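PDB 4X7R: TarM from Staphylococcus aureus subsp. aureus 21178, which belongs to the GT-B clan of glycosyltransferases, pairing two Rossmann-like domains with a long antiparallel sheet, and holds uridine-5'-diphosphate in this crystal. Local coordinates for residues Asn24-Phe29 against Ile34-Val39; Glu101-Glu104 against Ile108-Tyr111; Gln166-Glu171 against Pro175-Asn180; Arg287-Asn292 against Ile424-Ser429. The protein carries 1 engineered substitution. All blocks are in the same frame, centred on the assembly; numbering follows the deposited sequence.

Contact 1: Asn24-Phe29 against Ile34-Val39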
loop_
_atom_site.group_PDB
_atom_site.type_symbol
_atom_site.label_atom_id
_atom_site.label_comp_id
_atom_site.label_asym_id
_atom_site.label_seq_id
_atom_site.Cartn_x
_atom_site.Cartn_y
_atom_site.Cartn_z
ATOM N N ASN A 24 -5.861 4.827 10.069
ATOM C CA ASN A 24 -6.275 4.776 11.459
ATOM C C ASN A 24 -5.535 5.838 12.266
ATOM O O ASN A 24 -6.152 6.466 13.122
ATOM C CB ASN A 24 -6.088 3.373 12.070
ATOM C CG ASN A 24 -6.819 3.243 13.381
ATOM O OD1 ASN A 24 -7.971 3.648 13.496
ATOM N ND2 ASN A 24 -6.178 2.685 14.399
ATOM N N ARG A 25 -4.241 6.075 11.961
ATOM C CA ARG A 25 -3.449 7.124 12.619
ATOM C C ARG A 25 -4.055 8.488 12.331
ATOM O O ARG A 25 -4.087 9.339 13.209
ATOM C CB ARG A 25 -1.986 7.100 12.138
ATOM C CG ARG A 25 -1.046 7.841 13.110
ATOM C CD ARG A 25 0.344 8.097 12.580
ATOM N NE ARG A 25 0.997 6.862 12.135
ATOM C CZ ARG A 25 1.704 6.762 11.018
ATOM N NH1 ARG A 25 1.843 7.809 10.219
ATOM N NH2 ARG A 25 2.259 5.607 10.679
ATOM N N SER A 26 -4.517 8.709 11.082
ATOM C CA SER A 26 -5.132 9.988 10.704
ATOM C C SER A 26 -6.387 10.202 11.523
ATOM O O SER A 26 -6.583 11.287 12.090
ATOM C CB SER A 26 -5.459 10.009 9.215
ATOM O OG SER A 26 -6.103 11.235 8.949
ATOM N N LYS A 27 -7.228 9.162 11.630
ATOM C CA LYS A 27 -8.463 9.233 12.435
ATOM C C LYS A 27 -8.141 9.611 13.896
ATOM O O LYS A 27 -8.793 10.483 14.454
ATOM C CB LYS A 27 -9.236 7.902 12.385
ATOM C CG LYS A 27 -10.511 7.947 13.235
ATOM C CD LYS A 27 -10.980 6.605 13.688
ATOM C CE LYS A 27 -10.751 6.397 15.163
ATOM N NZ LYS A 27 -10.245 5.019 15.440
ATOM N N GLU A 28 -7.104 8.993 14.481
ATOM C CA GLU A 28 -6.711 9.269 15.877
ATOM C C GLU A 28 -6.183 10.688 16.084
ATOM O O GLU A 28 -6.573 11.319 17.056
ATOM C CB GLU A 28 -5.755 8.195 16.417
ATOM C CG GLU A 28 -6.416 6.830 16.570
ATOM C CD GLU A 28 -7.637 6.730 17.477
ATOM O OE1 GLU A 28 -7.883 7.660 18.282
ATOM O OE2 GLU A 28 -8.347 5.703 17.387
ATOM N N PHE A 29 -5.330 11.204 15.150
ATOM C CA PHE A 29 -4.837 12.578 15.274
ATOM C C PHE A 29 -5.971 13.623 15.125
ATOM O O PHE A 29 -6.024 14.584 15.898
ATOM C CB PHE A 29 -3.641 12.848 14.338
ATOM C CG PHE A 29 -2.341 12.156 14.720
ATOM C CD1 PHE A 29 -1.919 12.109 16.052
ATOM C CD2 PHE A 29 -1.481 11.660 13.738
ATOM C CE1 PHE A 29 -0.701 11.509 16.397
ATOM C CE2 PHE A 29 -0.237 11.130 14.079
ATOM C CZ PHE A 29 0.126 11.011 15.407
ATOM N N ILE A 34 -5.686 17.290 15.831
ATOM C CA ILE A 34 -4.480 17.504 15.041
ATOM C C ILE A 34 -4.765 17.033 13.604
ATOM O O ILE A 34 -4.731 15.826 13.361
ATOM C CB ILE A 34 -3.176 16.823 15.608
ATOM C CG1 ILE A 34 -2.947 17.150 17.108
ATOM C CG2 ILE A 34 -1.960 17.244 14.781
ATOM C CD1 ILE A 34 -2.217 16.040 17.868
ATOM N N PRO A 35 -5.065 17.944 12.643
ATOM C CA PRO A 35 -5.238 17.493 11.245
ATOM C C PRO A 35 -4.000 16.707 10.827
ATOM O O PRO A 35 -2.880 17.136 11.117
ATOM C CB PRO A 35 -5.389 18.801 10.443
ATOM C CG PRO A 35 -5.857 19.807 11.463
ATOM C CD PRO A 35 -5.189 19.418 12.757
ATOM N N ALA A 36 -4.215 15.500 10.293
ATOM C CA ALA A 36 -3.166 14.591 9.863
ATOM C C ALA A 36 -3.555 14.055 8.510
ATOM O O ALA A 36 -4.369 13.132 8.412
ATOM C CB ALA A 36 -2.989 13.460 10.867
ATOM N N ASP A 37 -2.978 14.659 7.452
ATOM C CA ASP A 37 -3.284 14.317 6.063
ATOM C C ASP A 37 -2.238 13.479 5.377
ATOM O O ASP A 37 -1.124 13.347 5.878
ATOM C CB ASP A 37 -3.658 15.578 5.277
ATOM C CG ASP A 37 -4.833 16.321 5.924
ATOM O OD1 ASP A 37 -5.899 15.688 6.132
ATOM O OD2 ASP A 37 -4.680 17.517 6.236
ATOM N N ILE A 38 -2.615 12.852 4.250
ATOM C CA ILE A 38 -1.732 11.956 3.510
ATOM C C ILE A 38 -1.191 12.648 2.271
ATOM O O ILE A 38 -1.952 13.296 1.558
ATOM C CB ILE A 38 -2.460 10.619 3.215
ATOM C CG1 ILE A 38 -2.914 9.937 4.592
ATOM C CG2 ILE A 38 -1.573 9.680 2.359
ATOM C CD1 ILE A 38 -3.718 8.629 4.509
ATOM N N VAL A 39 0.128 12.552 2.045
ATOM C CA VAL A 39 0.799 13.110 0.851
ATOM C C VAL A 39 1.281 11.928 0.000
ATOM O O VAL A 39 2.016 11.082 0.510
ATOM C CB VAL A 39 1.973 14.054 1.200
ATOM C CG1 VAL A 39 2.571 14.682 -0.070
ATOM C CG2 VAL A 39 1.547 15.121 2.216
#
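Phe29 and Ile34 meet across a short connection between a helix and the strand that follows it, with their CA atoms 4.9 Å apart. One turn earlier in the helix, Ser26 lies against Ala36. A backbone bond fastens the turn: Ile34 N donates to Phe29 O at 2.7 Å, with an N-H...O angle of 158°.

A second bond runs from a side chain. Ser26 holds OG anti to its own backbone N (chi1 177°), which sends the hydroxyl toward the strand, where OG donates to Ala36 O at 2.6 Å from almost straight beyond the carbonyl. Serine suits a buried place with a strand carbonyl to meet, being small and carrying a single hydroxyl, and OG is also hydrogen-bonded to Thr64.

Beside it the contact is apolar. The methyl of Ala36 touches Phe29 CB at 3.6 Å and sits at the edge of the ring, 3.7 Å from CD2; so small a residue lets helix and strand come close. Ile34 adds its CB, 4.2 Å from Phe29 CB. The Phe29 ring then leads away from 34-39, reaching Ile4 of strand 3-7 and meeting Trp487 of the C-terminal helix 480-492 edge-to-face; a large aromatic can touch both sheet and helix here.

Strand 3-7, helix 17-31 and strand 36-40 form a beta-alpha-beta unit, and this contact closes its second half, where the helix returns to the parallel sheet, as in the Rossmann-like N-terminal domain of GT-B proteins.

Contact 2: Glu101-Glu104 against Ile108-Tyr111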
loop_
_atom_site.group_PDB
_atom_site.type_symbol
_atom_site.label_atom_id
_atom_site.label_comp_id
_atom_site.label_asym_id
_atom_site.label_seq_id
_atom_site.Cartn_x
_atom_site.Cartn_y
_atom_site.Cartn_z
ATOM N N GLU A 101 -10.595 2.236 -41.712
ATOM C CA GLU A 101 -10.725 1.559 -40.428
ATOM C C GLU A 101 -10.824 0.040 -40.667
ATOM O O GLU A 101 -11.599 -0.413 -41.518
ATOM C CB GLU A 101 -11.960 2.072 -39.661
ATOM C CG GLU A 101 -12.145 1.431 -38.290
ATOM C CD GLU A 101 -13.125 2.091 -37.336
ATOM O OE1 GLU A 101 -13.524 3.255 -37.579
ATOM O OE2 GLU A 101 -13.458 1.452 -36.313
ATOM N N ILE A 102 -10.017 -0.733 -39.934
ATOM C CA ILE A 102 -10.023 -2.192 -39.974
ATOM C C ILE A 102 -10.186 -2.700 -38.537
ATOM O O ILE A 102 -9.241 -2.693 -37.745
ATOM C CB ILE A 102 -8.832 -2.815 -40.778
ATOM C CG1 ILE A 102 -8.933 -2.444 -42.271
ATOM C CG2 ILE A 102 -8.781 -4.344 -40.616
ATOM C CD1 ILE A 102 -7.692 -2.596 -43.047
ATOM N N GLU A 103 -11.426 -3.076 -38.202
ATOM C CA GLU A 103 -11.840 -3.580 -36.896
ATOM C C GLU A 103 -11.235 -4.974 -36.635
ATOM O O GLU A 103 -11.275 -5.825 -37.528
ATOM C CB GLU A 103 -13.383 -3.607 -36.832
ATOM C CG GLU A 103 -13.946 -4.021 -35.484
ATOM C CD GLU A 103 -15.166 -3.260 -35.003
ATOM O OE1 GLU A 103 -15.059 -2.567 -33.964
ATOM O OE2 GLU A 103 -16.239 -3.388 -35.638
ATOM N N GLU A 104 -10.664 -5.192 -35.426
ATOM C CA GLU A 104 -10.059 -6.466 -35.028
ATOM C C GLU A 104 -11.022 -7.185 -34.076
ATOM O O GLU A 104 -11.219 -8.397 -34.187
ATOM C CB GLU A 104 -8.696 -6.225 -34.336
ATOM C CG GLU A 104 -7.943 -7.488 -33.948
ATOM C CD GLU A 104 -6.960 -7.321 -32.805
ATOM O OE1 GLU A 104 -5.830 -6.844 -33.058
ATOM O OE2 GLU A 104 -7.305 -7.697 -31.661
ATOM N N ILE A 108 -11.253 -2.503 -30.370
ATOM C CA ILE A 108 -9.957 -2.532 -31.057
ATOM C C ILE A 108 -10.107 -2.269 -32.564
ATOM O O ILE A 108 -10.845 -2.989 -33.240
ATOM C CB ILE A 108 -9.153 -3.834 -30.747
ATOM C CG1 ILE A 108 -8.974 -4.023 -29.222
ATOM C CG2 ILE A 108 -7.796 -3.838 -31.471
ATOM C CD1 ILE A 108 -8.526 -5.410 -28.767
ATOM N N SER A 109 -9.386 -1.255 -33.093
ATOM C CA SER A 109 -9.389 -0.927 -34.523
ATOM C C SER A 109 -8.048 -0.356 -34.990
ATOM O O SER A 109 -7.306 0.207 -34.185
ATOM C CB SER A 109 -10.530 0.029 -34.865
ATOM O OG SER A 109 -11.791 -0.603 -34.729
ATOM N N ARG A 110 -7.744 -0.510 -36.296
ATOM C CA ARG A 110 -6.526 0.014 -36.923
ATOM C C ARG A 110 -6.867 0.964 -38.053
ATOM O O ARG A 110 -7.934 0.841 -38.659
ATOM C CB ARG A 110 -5.567 -1.096 -37.365
ATOM C CG ARG A 110 -4.845 -1.754 -36.201
ATOM C CD ARG A 110 -4.043 -2.967 -36.650
ATOM N NE ARG A 110 -3.402 -3.636 -35.518
ATOM C CZ ARG A 110 -3.979 -4.574 -34.773
ATOM N NH1 ARG A 110 -5.215 -4.979 -35.041
ATOM N NH2 ARG A 110 -3.330 -5.107 -33.748
ATOM N N TYR A 111 -5.999 1.962 -38.290
ATOM C CA TYR A 111 -6.244 3.002 -39.292
ATOM C C TYR A 111 -5.090 3.114 -40.261
ATOM O O TYR A 111 -3.942 3.174 -39.836
ATOM C CB TYR A 111 -6.591 4.356 -38.610
ATOM C CG TYR A 111 -7.801 4.248 -37.706
ATOM C CD1 TYR A 111 -7.687 3.744 -36.413
ATOM C CD2 TYR A 111 -9.078 4.541 -38.179
ATOM C CE1 TYR A 111 -8.807 3.533 -35.616
ATOM C CE2 TYR A 111 -10.204 4.367 -37.375
ATOM C CZ TYR A 111 -10.061 3.868 -36.092
ATOM O OH TYR A 111 -11.156 3.688 -35.283
#
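Ile102 and Arg110 form the central pair of this hairpin, exchanging two backbone bonds: Ile102 N to Arg110 O at 2.9 Å and Arg110 N to Ile102 O at 3.0 Å. Glu104 N adds a nearly straight bond to Ile108 O (172°) beside the turn. Glu101 with Tyr111 and Glu103 with Ser109 are non-hydrogen-bonded pairs; serine is small enough for the close approach of the second, CA to CA 4.3 Å.

The ionic contact lies on the face of Ile102 and Arg110. The Arg110 chain runs extended from CG to NE, long enough to bring its guanidinium alongside the turn, where NH1 and NH2 both donate end-on to Glu104 OE1, at 2.8 and 3.1 Å. The carboxylate and guanidinium are nearly coplanar, 27° apart. Ile108 CG2 packs on Glu104 CB at 3.8 Å, giving the acid's stem an apolar neighbour.

On the other face, Glu101, with CG anti to its backbone N (chi1 -179°), lies alongside Tyr111, its CG 3.6 Å from Tyr111 CE2. Ser109 OG is 3.1 Å from Glu101 OE2, close enough for a hydrogen bond, though that proton has another acceptor within reach.

With three glutamates and only one arginine among these residues, the net charge is probably negative, and Arg110 would be expected to offset part of it beside the turn.

Contact 3: Gln166-Glu171 against Pro175-Asn180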
loop_
_atom_site.group_PDB
_atom_site.type_symbol
_atom_site.label_atom_id
_atom_site.label_comp_id
_atom_site.label_asym_id
_atom_site.label_seq_id
_atom_site.Cartn_x
_atom_site.Cartn_y
_atom_site.Cartn_z
ATOM N N GLN A 166 6.946 11.954 -21.459
ATOM C CA GLN A 166 5.544 12.014 -21.046
ATOM C C GLN A 166 5.095 13.432 -20.882
ATOM O O GLN A 166 5.856 14.285 -20.411
ATOM C CB GLN A 166 5.250 11.299 -19.704
ATOM C CG GLN A 166 5.684 9.859 -19.684
ATOM C CD GLN A 166 5.401 9.300 -18.337
ATOM O OE1 GLN A 166 5.765 9.881 -17.303
ATOM N NE2 GLN A 166 4.738 8.161 -18.332
ATOM N N VAL A 167 3.830 13.663 -21.244
ATOM C CA VAL A 167 3.117 14.931 -21.072
ATOM C C VAL A 167 1.820 14.601 -20.308
ATOM O O VAL A 167 1.116 13.661 -20.681
ATOM C CB VAL A 167 2.847 15.645 -22.424
ATOM C CG1 VAL A 167 2.153 16.978 -22.210
ATOM C CG2 VAL A 167 4.143 15.822 -23.232
ATOM N N PHE A 168 1.522 15.364 -19.249
ATOM C CA PHE A 168 0.289 15.218 -18.487
ATOM C C PHE A 168 -0.638 16.372 -18.827
ATOM O O PHE A 168 -0.179 17.514 -18.896
ATOM C CB PHE A 168 0.578 15.161 -16.975
ATOM C CG PHE A 168 1.431 13.988 -16.570
ATOM C CD1 PHE A 168 1.137 12.703 -17.017
ATOM C CD2 PHE A 168 2.471 14.147 -15.671
ATOM C CE1 PHE A 168 1.915 11.607 -16.622
ATOM C CE2 PHE A 168 3.228 13.042 -15.250
ATOM C CZ PHE A 168 2.958 11.785 -15.747
ATOM N N TYR A 169 -1.953 16.082 -18.982
ATOM C CA TYR A 169 -2.967 17.054 -19.376
ATOM C C TYR A 169 -4.005 17.205 -18.298
ATOM O O TYR A 169 -4.428 16.202 -17.694
ATOM C CB TYR A 169 -3.648 16.639 -20.691
ATOM C CG TYR A 169 -2.702 16.523 -21.857
ATOM C CD1 TYR A 169 -1.987 15.354 -22.079
ATOM C CD2 TYR A 169 -2.541 17.574 -22.760
ATOM C CE1 TYR A 169 -1.103 15.244 -23.148
ATOM C CE2 TYR A 169 -1.677 17.467 -23.848
ATOM C CZ TYR A 169 -0.953 16.299 -24.032
ATOM O OH TYR A 169 -0.069 16.187 -25.079
ATOM N N ASP A 170 -4.406 18.466 -18.036
ATOM C CA ASP A 170 -5.376 18.801 -16.988
ATOM C C ASP A 170 -6.830 18.382 -17.355
ATOM O O ASP A 170 -7.054 17.751 -18.404
ATOM C CB ASP A 170 -5.238 20.274 -16.569
ATOM C CG ASP A 170 -5.644 21.298 -17.624
ATOM O OD1 ASP A 170 -6.472 20.961 -18.495
ATOM O OD2 ASP A 170 -5.247 22.470 -17.492
ATOM N N GLU A 171 -7.805 18.753 -16.506
ATOM C CA GLU A 171 -9.230 18.434 -16.707
ATOM C C GLU A 171 -9.843 19.044 -17.964
ATOM O O GLU A 171 -10.836 18.504 -18.472
ATOM C CB GLU A 171 -10.084 18.786 -15.470
ATOM C CG GLU A 171 -9.745 17.952 -14.240
ATOM C CD GLU A 171 -10.169 16.489 -14.204
ATOM O OE1 GLU A 171 -11.015 16.066 -15.029
ATOM O OE2 GLU A 171 -9.664 15.768 -13.314
ATOM N N PRO A 175 -1.737 20.764 -21.413
ATOM C CA PRO A 175 -0.545 20.176 -20.747
ATOM C C PRO A 175 -0.078 21.025 -19.579
ATOM O O PRO A 175 -0.084 22.251 -19.696
ATOM C CB PRO A 175 0.525 20.152 -21.846
ATOM C CG PRO A 175 0.061 21.188 -22.850
ATOM C CD PRO A 175 -1.420 21.303 -22.757
ATOM N N TYR A 176 0.322 20.377 -18.448
ATOM C CA TYR A 176 0.752 21.096 -17.244
ATOM C C TYR A 176 2.126 20.682 -16.749
ATOM O O TYR A 176 2.775 21.444 -16.029
ATOM C CB TYR A 176 -0.335 21.081 -16.119
ATOM C CG TYR A 176 -0.668 19.706 -15.570
ATOM C CD1 TYR A 176 -1.576 18.874 -16.221
ATOM C CD2 TYR A 176 -0.033 19.213 -14.432
ATOM C CE1 TYR A 176 -1.887 17.612 -15.724
ATOM C CE2 TYR A 176 -0.325 17.939 -13.934
ATOM C CZ TYR A 176 -1.236 17.136 -14.599
ATOM O OH TYR A 176 -1.561 15.889 -14.125
ATOM N N ILE A 177 2.566 19.472 -17.147
ATOM C CA ILE A 177 3.864 18.869 -16.843
ATOM C C ILE A 177 4.301 18.073 -18.080
ATOM O O ILE A 177 3.481 17.353 -18.660
ATOM C CB ILE A 177 3.837 17.941 -15.567
ATOM C CG1 ILE A 177 3.681 18.743 -14.282
ATOM C CG2 ILE A 177 5.111 17.063 -15.474
ATOM C CD1 ILE A 177 3.547 17.918 -13.044
ATOM N N SER A 178 5.597 18.198 -18.466
ATOM C CA SER A 178 6.254 17.442 -19.536
ATOM C C SER A 178 7.557 16.951 -18.919
ATOM O O SER A 178 8.130 17.660 -18.092
ATOM C CB SER A 178 6.540 18.301 -20.769
ATOM O OG SER A 178 7.446 19.340 -20.454
ATOM N N ARG A 179 7.976 15.730 -19.234
ATOM C CA ARG A 179 9.183 15.181 -18.608
ATOM C C ARG A 179 9.855 14.116 -19.429
ATOM O O ARG A 179 9.182 13.350 -20.143
ATOM C CB ARG A 179 8.888 14.639 -17.192
ATOM C CG ARG A 179 8.054 13.367 -17.167
ATOM C CD ARG A 179 7.376 13.222 -15.824
ATOM N NE ARG A 179 6.811 11.883 -15.683
ATOM C CZ ARG A 179 6.560 11.307 -14.522
ATOM N NH1 ARG A 179 6.805 11.949 -13.392
ATOM N NH2 ARG A 179 6.054 10.086 -14.480
ATOM N N ASN A 180 11.191 14.051 -19.300
ATOM C CA ASN A 180 11.989 13.059 -20.009
ATOM C C ASN A 180 11.993 11.797 -19.215
ATOM O O ASN A 180 11.984 11.861 -17.988
ATOM C CB ASN A 180 13.424 13.540 -20.228
ATOM C CG ASN A 180 13.504 14.687 -21.186
ATOM O OD1 ASN A 180 13.597 15.828 -20.790
ATOM N ND2 ASN A 180 13.396 14.418 -22.464
HETATM O O HOH W 1 -3.061 14.497 -15.909
#
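Gln166 and Arg179, side by side and pointing the same way, anchor the close-packed face of this hairpin. Arg179 NE and NH2 both donate to Gln166 OE1, each at 2.8 Å and in the carbonyl plane, while amide and guanidinium lie only 8° apart. The two bonds to one oxygen fix the guanidinium close to the plane of the amide, and Phe168 CE2 rests 3.7 Å above its centre. Phenylalanine suits this buried spot: its ring, tilted 59° to the guanidinium, also meets Ile177 CG2 through CD2 at 3.9 Å, and Tyr43 and Phe70 pack against it from outside the hairpin.

Tyr176 closes the same region near the turn. Its CG sits between backbone N and carbonyl carbon (chi1 64°), turning the ring back across the first strand, where CZ touches Phe168 CB at 3.6 Å. A water links Tyr176 OH with Tyr169 O.

The face of Val167, Tyr169, Pro175 and Ser178 is the looser one; Pro175 and Ser178 are partly exposed, while Val167 and Tyr169 are buried. Here Val167 CG1 meets Pro175 CB at 3.6 Å, and Tyr169 lays CD2 against the proline ring. Proline, with no N-H to give, fits a non-hydrogen-bonded pair.

Between Phe168 and Tyr169 the register slips by one residue, so that Phe168 O accepts from Tyr176 N: a beta bulge beside the turn of an antiparallel hairpin, within a long meandering sheet.

Contact 4: Arg287-Asn292 against Ile424-Ser429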
loop_
_atom_site.group_PDB
_atom_site.type_symbol
_atom_site.label_atom_id
_atom_site.label_comp_id
_atom_site.label_asym_id
_atom_site.label_seq_id
_atom_site.Cartn_x
_atom_site.Cartn_y
_atom_site.Cartn_z
ATOM N N ARG A 287 13.674 -1.790 18.279
ATOM C CA ARG A 287 14.423 -0.602 18.717
ATOM C C ARG A 287 15.769 -0.999 19.324
ATOM O O ARG A 287 16.801 -0.421 18.959
ATOM C CB ARG A 287 13.607 0.219 19.739
ATOM C CG ARG A 287 14.396 1.365 20.342
ATOM C CD ARG A 287 13.546 2.207 21.283
ATOM N NE ARG A 287 14.390 3.213 21.927
ATOM C CZ ARG A 287 15.062 2.992 23.051
ATOM N NH1 ARG A 287 14.970 1.816 23.670
ATOM N NH2 ARG A 287 15.829 3.943 23.566
ATOM N N LEU A 288 15.766 -2.020 20.188
ATOM C CA LEU A 288 16.995 -2.523 20.806
ATOM C C LEU A 288 17.934 -3.135 19.771
ATOM O O LEU A 288 19.146 -2.883 19.816
ATOM C CB LEU A 288 16.673 -3.539 21.933
ATOM C CG LEU A 288 15.838 -2.969 23.104
ATOM C CD1 LEU A 288 15.329 -4.073 24.000
ATOM C CD2 LEU A 288 16.638 -1.976 23.913
ATOM N N ASP A 289 17.385 -3.915 18.817
ATOM C CA ASP A 289 18.194 -4.521 17.745
ATOM C C ASP A 289 18.855 -3.437 16.911
ATOM O O ASP A 289 20.039 -3.519 16.636
ATOM C CB ASP A 289 17.340 -5.435 16.839
ATOM C CG ASP A 289 16.916 -6.720 17.510
ATOM O OD1 ASP A 289 17.514 -7.070 18.544
ATOM O OD2 ASP A 289 16.033 -7.402 16.969
ATOM N N ILE A 290 18.115 -2.378 16.601
ATOM C CA ILE A 290 18.653 -1.269 15.805
ATOM C C ILE A 290 19.778 -0.544 16.554
ATOM O O ILE A 290 20.822 -0.264 15.972
ATOM C CB ILE A 290 17.510 -0.320 15.343
ATOM C CG1 ILE A 290 16.678 -0.988 14.218
ATOM C CG2 ILE A 290 18.065 1.057 14.905
ATOM C CD1 ILE A 290 15.416 -0.245 13.812
ATOM N N LEU A 291 19.541 -0.229 17.826
ATOM C CA LEU A 291 20.496 0.476 18.682
ATOM C C LEU A 291 21.795 -0.318 18.857
ATOM O O LEU A 291 22.862 0.284 18.899
ATOM C CB LEU A 291 19.868 0.835 20.054
ATOM C CG LEU A 291 18.758 1.899 20.051
ATOM C CD1 LEU A 291 18.178 2.051 21.452
ATOM C CD2 LEU A 291 19.251 3.234 19.537
ATOM N N ASN A 292 21.702 -1.655 18.929
ATOM C CA ASN A 292 22.868 -2.524 19.073
ATOM C C ASN A 292 23.696 -2.603 17.819
ATOM O O ASN A 292 24.920 -2.570 17.928
ATOM C CB ASN A 292 22.490 -3.912 19.593
ATOM C CG ASN A 292 21.883 -3.896 20.970
ATOM O OD1 ASN A 292 22.182 -3.026 21.790
ATOM N ND2 ASN A 292 20.981 -4.844 21.259
ATOM N N ILE A 424 8.258 -15.023 15.387
ATOM C CA ILE A 424 9.228 -14.341 14.517
ATOM C C ILE A 424 9.416 -12.853 14.926
ATOM O O ILE A 424 8.595 -12.293 15.654
ATOM C CB ILE A 424 8.780 -14.484 13.006
ATOM C CG1 ILE A 424 7.346 -13.946 12.736
ATOM C CG2 ILE A 424 8.890 -15.925 12.503
ATOM C CD1 ILE A 424 7.215 -12.521 12.420
ATOM N N LYS A 425 10.462 -12.209 14.405
ATOM C CA LYS A 425 10.716 -10.783 14.611
ATOM C C LYS A 425 9.963 -10.023 13.482
ATOM O O LYS A 425 10.198 -10.284 12.307
ATOM C CB LYS A 425 12.232 -10.473 14.565
ATOM C CG LYS A 425 13.007 -10.867 15.849
ATOM C CD LYS A 425 14.477 -10.377 15.756
ATOM C CE LYS A 425 15.307 -10.609 17.004
ATOM N NZ LYS A 425 14.953 -9.738 18.154
ATOM N N TYR A 426 9.075 -9.063 13.806
ATOM C CA TYR A 426 8.694 -8.600 15.137
ATOM C C TYR A 426 7.194 -8.584 15.271
ATOM O O TYR A 426 6.488 -8.405 14.274
ATOM C CB TYR A 426 9.187 -7.160 15.306
ATOM C CG TYR A 426 10.681 -7.026 15.195
ATOM C CD1 TYR A 426 11.510 -7.339 16.273
ATOM C CD2 TYR A 426 11.279 -6.605 14.007
ATOM C CE1 TYR A 426 12.891 -7.239 16.169
ATOM C CE2 TYR A 426 12.667 -6.490 13.895
ATOM C CZ TYR A 426 13.469 -6.818 14.980
ATOM O OH TYR A 426 14.834 -6.705 14.905
ATOM N N GLY A 427 6.718 -8.706 16.504
ATOM C CA GLY A 427 5.302 -8.577 16.783
ATOM C C GLY A 427 4.643 -9.678 17.575
ATOM O O GLY A 427 4.150 -9.388 18.665
ATOM N N PRO A 428 4.519 -10.927 17.039
ATOM C CA PRO A 428 3.727 -11.954 17.744
ATOM C C PRO A 428 3.940 -12.125 19.239
ATOM O O PRO A 428 2.957 -12.105 19.965
ATOM C CB PRO A 428 3.985 -13.231 16.935
ATOM C CG PRO A 428 4.246 -12.743 15.576
ATOM C CD PRO A 428 4.982 -11.435 15.727
ATOM N N SER A 429 5.197 -12.212 19.708
ATOM C CA SER A 429 5.490 -12.419 21.151
ATOM C C SER A 429 5.189 -11.199 22.018
ATOM O O SER A 429 5.167 -11.314 23.233
ATOM C CB SER A 429 6.919 -12.921 21.362
ATOM O OG SER A 429 7.832 -11.983 20.821
#
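Asp289 reaches from its helix to Lys425 and Tyr426, and almost the whole contact lies in its side chain. CB, the first atom out, passes 3.4 Å from Tyr426 OH. CG stands anti to the carbonyl carbon (chi1 -71°), aiming the carboxylate at the loop. Of its two oxygens, OD1 stays 3.7 Å from Lys425 NZ, whereas OD2 takes both donors. Tyr426 OH gives it a very short hydrogen bond of 2.5 Å, with OD2 near the ring plane at its edge, and Lys425 NZ approaches on the syn lone pair at 2.8 Å, forming a salt bridge. Aspartate is well chosen here: its short arm holds one oxygen where a phenol and an ammonium converge, and the lysine's charge would be expected to favour the ionised acid.

The loop sets these donors side by side. The peptide bond between them is cis, and Lys425 CB lies over one face of the Tyr426 ring, 3.5 Å above its plane. Lysine then bends at its last torsion (chi4 -71°) to bring NZ round to the acid.

Helix 284-293 packs against strands 278-281 and 299-301 of the N-terminal sheet, while the loop joins strand 419-422 to helix 428-431 of the C-terminal domain, so Asp289 bridges the two domains.

Contacts 2 and 3 are hairpins of one antiparallel sheet, their centres about 28 Å apart, contact 2 at one outermost strand, 99-103, and contact 3 nearer the main body. Contact 1 belongs to the N-terminal Rossmann-like domain, about 13 Å from contact 3 at the nearest atoms, and contact 4 ties that domain to the C-terminal one, about 26 Å from contact 1 between centres. Ligands lie near contacts 1, 3 and 4: the Arg179 side chain of contact 3 is about 7 Å from bound SUS and IDS, the Phe29 side chain of contact 1 about 13 Å from 3YW, and the Tyr426 side chain of contact 4 about 8 Å from 3YW and about 11 Å from UDP.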